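Local coordinates for protein syncytin-1 (Homo sapiens, PDB 5HA6) that probably drives membrane fusion as a retrovirus-derived envelope glycoprotein, its fusion subunit forming a trimer of helical hairpins, at residues Val48-Gln51 against Asp52-Asn55; Thr97-Val100 against Lys101-Arg104. The protein carries 1 engineered substitution. All blocks are in the same frame, centred on the assembly; numbering follows the deposited sequence.

Contact 1 (Val48-Gln51 against Asp52-Asn55); sequences VTLQ and DQLN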
loop_
_atom_site.group_PDB
_atom_site.type_symbol
_atom_site.label_atom_id
_atom_site.label_comp_id
_atom_site.label_asym_id
_atom_site.label_seq_id
_atom_site.Cartn_x
_atom_site.Cartn_y
_atom_site.Cartn_z
ATOM N N VAL A 48 2.326 -3.962 6.050
ATOM C CA VAL A 48 3.737 -4.294 6.080
ATOM C C VAL A 48 4.181 -4.843 4.761
ATOM O O VAL A 48 5.264 -4.466 4.236
ATOM C CB VAL A 48 4.062 -5.306 7.214
ATOM C CG1 VAL A 48 5.445 -5.919 7.027
ATOM C CG2 VAL A 48 3.953 -4.588 8.539
ATOM N N THR A 49 3.366 -5.724 4.195
ATOM C CA THR A 49 3.749 -6.302 2.939
ATOM C C THR A 49 3.733 -5.328 1.757
ATOM O O THR A 49 4.625 -5.397 0.888
ATOM C CB THR A 49 2.874 -7.526 2.638
ATOM O OG1 THR A 49 3.197 -8.524 3.608
ATOM C CG2 THR A 49 3.204 -8.112 1.293
ATOM N N LEU A 50 2.773 -4.421 1.728
ATOM C CA LEU A 50 2.784 -3.379 0.718
ATOM C C LEU A 50 4.042 -2.533 0.848
ATOM O O LEU A 50 4.725 -2.228 -0.185
ATOM C CB LEU A 50 1.528 -2.524 0.823
ATOM C CG LEU A 50 0.248 -3.255 0.468
ATOM C CD1 LEU A 50 -0.977 -2.549 0.920
ATOM C CD2 LEU A 50 0.170 -3.422 -1.036
ATOM N N GLN A 51 4.394 -2.158 2.073
ATOM C CA GLN A 51 5.664 -1.413 2.269
ATOM C C GLN A 51 6.911 -2.189 1.874
ATOM O O GLN A 51 7.828 -1.621 1.250
ATOM C CB GLN A 51 5.838 -0.953 3.716
ATOM C CG GLN A 51 7.040 -0.018 3.921
ATOM C CD GLN A 51 6.824 1.301 3.210
ATOM O OE1 GLN A 51 5.849 1.998 3.499
ATOM N NE2 GLN A 51 7.687 1.629 2.236
ATOM N N ASP A 52 6.942 -3.486 2.190
ATOM C CA ASP A 52 8.038 -4.311 1.776
ATOM C C ASP A 52 8.154 -4.291 0.258
ATOM O O ASP A 52 9.269 -4.237 -0.270
ATOM C CB ASP A 52 7.875 -5.767 2.272
ATOM C CG ASP A 52 8.158 -5.921 3.754
ATOM O OD1 ASP A 52 7.680 -6.901 4.336
ATOM O OD2 ASP A 52 8.819 -5.045 4.342
ATOM N N GLN A 53 7.028 -4.410 -0.462
ATOM C CA GLN A 53 7.118 -4.373 -1.929
ATOM C C GLN A 53 7.554 -3.025 -2.483
ATOM O O GLN A 53 8.361 -2.988 -3.432
ATOM C CB GLN A 53 5.782 -4.777 -2.561
ATOM C CG GLN A 53 5.428 -6.264 -2.283
ATOM C CD GLN A 53 3.982 -6.524 -2.577
ATOM O OE1 GLN A 53 3.100 -6.174 -1.785
ATOM N NE2 GLN A 53 3.713 -7.076 -3.739
ATOM N N LEU A 54 7.051 -1.917 -1.945
ATOM C CA LEU A 54 7.659 -0.621 -2.303
ATOM C C LEU A 54 9.175 -0.539 -2.089
ATOM O O LEU A 54 9.914 -0.086 -2.990
ATOM C CB LEU A 54 7.034 0.493 -1.493
ATOM C CG LEU A 54 5.702 0.901 -2.045
ATOM C CD1 LEU A 54 4.962 1.714 -0.975
ATOM C CD2 LEU A 54 5.969 1.761 -3.304
ATOM N N ASN A 55 9.641 -0.969 -0.915
ATOM C CA ASN A 55 11.081 -1.005 -0.662
ATOM C C ASN A 55 11.796 -1.868 -1.707
ATOM O O ASN A 55 12.864 -1.501 -2.201
ATOM C CB ASN A 55 11.398 -1.554 0.735
ATOM C CG ASN A 55 10.779 -0.720 1.864
ATOM O OD1 ASN A 55 10.478 0.460 1.703
ATOM N ND2 ASN A 55 10.575 -1.355 3.019
HETATM O O HOH W 1 6.334 -8.888 3.209
#

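Contact 2 (Thr97-Val100 against Lys101-Arg104); sequences TEKV and KEIR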
loop_
_atom_site.group_PDB
_atom_site.type_symbol
_atom_site.label_atom_id
_atom_site.label_comp_id
_atom_site.label_asym_id
_atom_site.label_seq_id
_atom_site.Cartn_x
_atom_site.Cartn_y
_atom_site.Cartn_z
ATOM N N THR A 97 5.717 1.742 8.987
ATOM C CA THR A 97 6.218 0.855 10.032
ATOM C C THR A 97 5.743 1.328 11.421
ATOM O O THR A 97 5.264 0.505 12.259
ATOM C CB THR A 97 7.757 0.780 9.964
ATOM O OG1 THR A 97 8.119 0.155 8.720
ATOM C CG2 THR A 97 8.356 -0.037 11.142
ATOM N N GLU A 98 5.857 2.638 11.669
ATOM C CA GLU A 98 5.402 3.176 12.958
ATOM C C GLU A 98 3.915 2.969 13.188
ATOM O O GLU A 98 3.515 2.468 14.253
ATOM C CB GLU A 98 5.697 4.679 13.082
ATOM C CG GLU A 98 5.106 5.271 14.402
ATOM C CD GLU A 98 5.621 4.610 15.692
ATOM O OE1 GLU A 98 6.719 3.967 15.676
ATOM O OE2 GLU A 98 4.940 4.766 16.767
ATOM N N LYS A 99 3.093 3.330 12.189
ATOM C CA LYS A 99 1.642 3.144 12.325
ATOM C C LYS A 99 1.237 1.684 12.567
ATOM O O LYS A 99 0.338 1.412 13.388
ATOM C CB LYS A 99 0.884 3.651 11.073
ATOM C CG LYS A 99 1.114 5.099 10.725
ATOM C CD LYS A 99 0.603 6.063 11.777
ATOM C CE LYS A 99 0.980 7.482 11.432
ATOM N NZ LYS A 99 0.357 8.436 12.371
ATOM N N VAL A 100 1.859 0.759 11.832
ATOM C CA VAL A 100 1.638 -0.683 12.045
ATOM C C VAL A 100 1.953 -1.115 13.470
ATOM O O VAL A 100 1.166 -1.843 14.096
ATOM C CB VAL A 100 2.478 -1.508 11.070
ATOM C CG1 VAL A 100 2.511 -2.998 11.470
ATOM C CG2 VAL A 100 1.910 -1.341 9.635
ATOM N N LYS A 101 3.097 -0.667 13.988
ATOM C CA LYS A 101 3.491 -1.088 15.317
ATOM C C LYS A 101 2.522 -0.510 16.344
ATOM O O LYS A 101 2.180 -1.191 17.322
ATOM C CB LYS A 101 4.963 -0.697 15.601
ATOM C CG LYS A 101 5.993 -1.635 14.879
ATOM C CD LYS A 101 7.425 -1.207 15.058
ATOM C CE LYS A 101 8.399 -2.079 14.249
ATOM N NZ LYS A 101 9.800 -1.863 14.663
ATOM N N GLU A 102 2.048 0.718 16.099
ATOM C CA GLU A 102 1.004 1.324 16.961
ATOM C C GLU A 102 -0.326 0.546 16.931
ATOM O O GLU A 102 -0.953 0.307 17.960
ATOM C CB GLU A 102 0.756 2.768 16.521
ATOM C CG GLU A 102 1.875 3.720 16.922
ATOM C CD GLU A 102 1.637 5.118 16.336
ATOM O OE1 GLU A 102 0.452 5.445 16.038
ATOM O OE2 GLU A 102 2.620 5.870 16.145
ATOM N N ILE A 103 -0.754 0.153 15.741
ATOM C CA ILE A 103 -1.900 -0.751 15.622
ATOM C C ILE A 103 -1.720 -2.082 16.385
ATOM O O ILE A 103 -2.629 -2.542 17.099
ATOM C CB ILE A 103 -2.181 -1.022 14.143
ATOM C CG1 ILE A 103 -2.663 0.296 13.479
ATOM C CG2 ILE A 103 -3.167 -2.145 13.992
ATOM C CD1 ILE A 103 -2.772 0.221 11.968
ATOM N N ARG A 104 -0.571 -2.715 16.212
ATOM C CA ARG A 104 -0.275 -3.934 16.950
ATOM C C ARG A 104 -0.232 -3.694 18.485
ATOM O O ARG A 104 -0.695 -4.564 19.281
ATOM C CB ARG A 104 1.034 -4.524 16.399
ATOM C CG ARG A 104 0.809 -5.131 14.971
ATOM C CD ARG A 104 2.062 -5.716 14.384
ATOM N NE ARG A 104 1.741 -6.437 13.153
ATOM C CZ ARG A 104 2.616 -6.702 12.192
ATOM N NH1 ARG A 104 3.900 -6.353 12.309
ATOM N NH2 ARG A 104 2.212 -7.353 11.124
HETATM O O HOH W 2 -0.197 7.857 14.848
#

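Contact 1 (Val48-Gln51 against Asp52-Asn55)
Asp52 OD1 takes a 2.7 Å hydrogen bond from a water, and the same water accepts one from Thr49 OG1 at 3.2 Å, so that a carboxylate and a hydroxyl three residues apart are joined by a solvent bridge on one side of the helix. The single hydroxyl proton is shared, or alternates, between this water and a weak bond to Asp45 O, one turn earlier. Alongside the bridge, Val48 and Asp52 point the same way, with Val48 CG1 3.6 Å from Asp52 OD1. The turn exemplifies how helical spacing brings residues three or four apart onto one face: beneath these side chains run regular i to i+4 backbone bonds, the straightest from Leu54 N to Leu50 O (2.9 Å, 174° at the hydrogen). Gln53, extended beyond CG, slants across Thr49, while Gln51 bends at its second torsion (67°) and its amide meets that of Asn55 with the two planes 32° apart. Leu50 and Leu54 both pack on Leu50 of the third subunit, consistent with core positions of a trimeric coiled coil. The interface is thus chemically mixed, leucines at its centre and Thr49, Gln51, Asp52 and Gln53 around them, with water supplying one bond to the partly exposed Asp52.

Contact 2 (Thr97-Val100 against Lys101-Arg104)
Apolar contact comes first from Val100 and Arg104, which run side by side: Val100 CG1 lies over one face of the guanidinium, 3.6 Å above its plane and displaced from the middle of the group toward its edge atoms, with Arg104 NH1 3.7 Å away. Having CG1 anti to the backbone N (chi1 167°) sends that methyl toward the arginine. Thr97 and Lys101 also run side by side, but here the methyl CG2 meets the aliphatic chain, 3.7 Å from Lys101 CE. Such i to i+4 pairs illustrate how one helix can dress several faces differently. Both segments lie on helix 93-115, consistent with the outer helix of a six-helix bundle, as in postfusion class I fusion proteins, and Val100 packs against Ala44, Leu47 and Val48 of helix 25-71. Among the polar and charged groups, the Thr97 hydroxyl bonds back to Ser93 O, and Arg104 NH2 is salt-bridged to Asp45. Glu98 OE2 and Glu102 OE2 approach to 2.6 Å with carboxylate planes 63° apart; a separation so short suggests that one acid holds a proton. A water accepts from Lys99 NZ at 2.6 Å and donates to Glu102 OE1 at 2.8 Å. Lys99 NZ and Glu102 OE1 each form a salt bridge to the third subunit, with its Asp45 and its Arg42 respectively.

How the contacts relate
Contact 1 comes earlier in the chain, on the long helix 25-71, and contact 2 follows on helix 93-115, after the chain has reversed direction through a region closed by the Cys79-Cys86 disulfide. Their centres lie 14 Å apart, yet the two meet directly where Val48 CG2 packs 3.6 Å from Val100 CG1. One contact therefore belongs to the inner layer of the trimer and the other to the helix laid back against it. Both also touch the third subunit, an example of the principle that the same helices can serve both the hairpin within a chain and the association between chains, as expected of a folded-back fusion subunit.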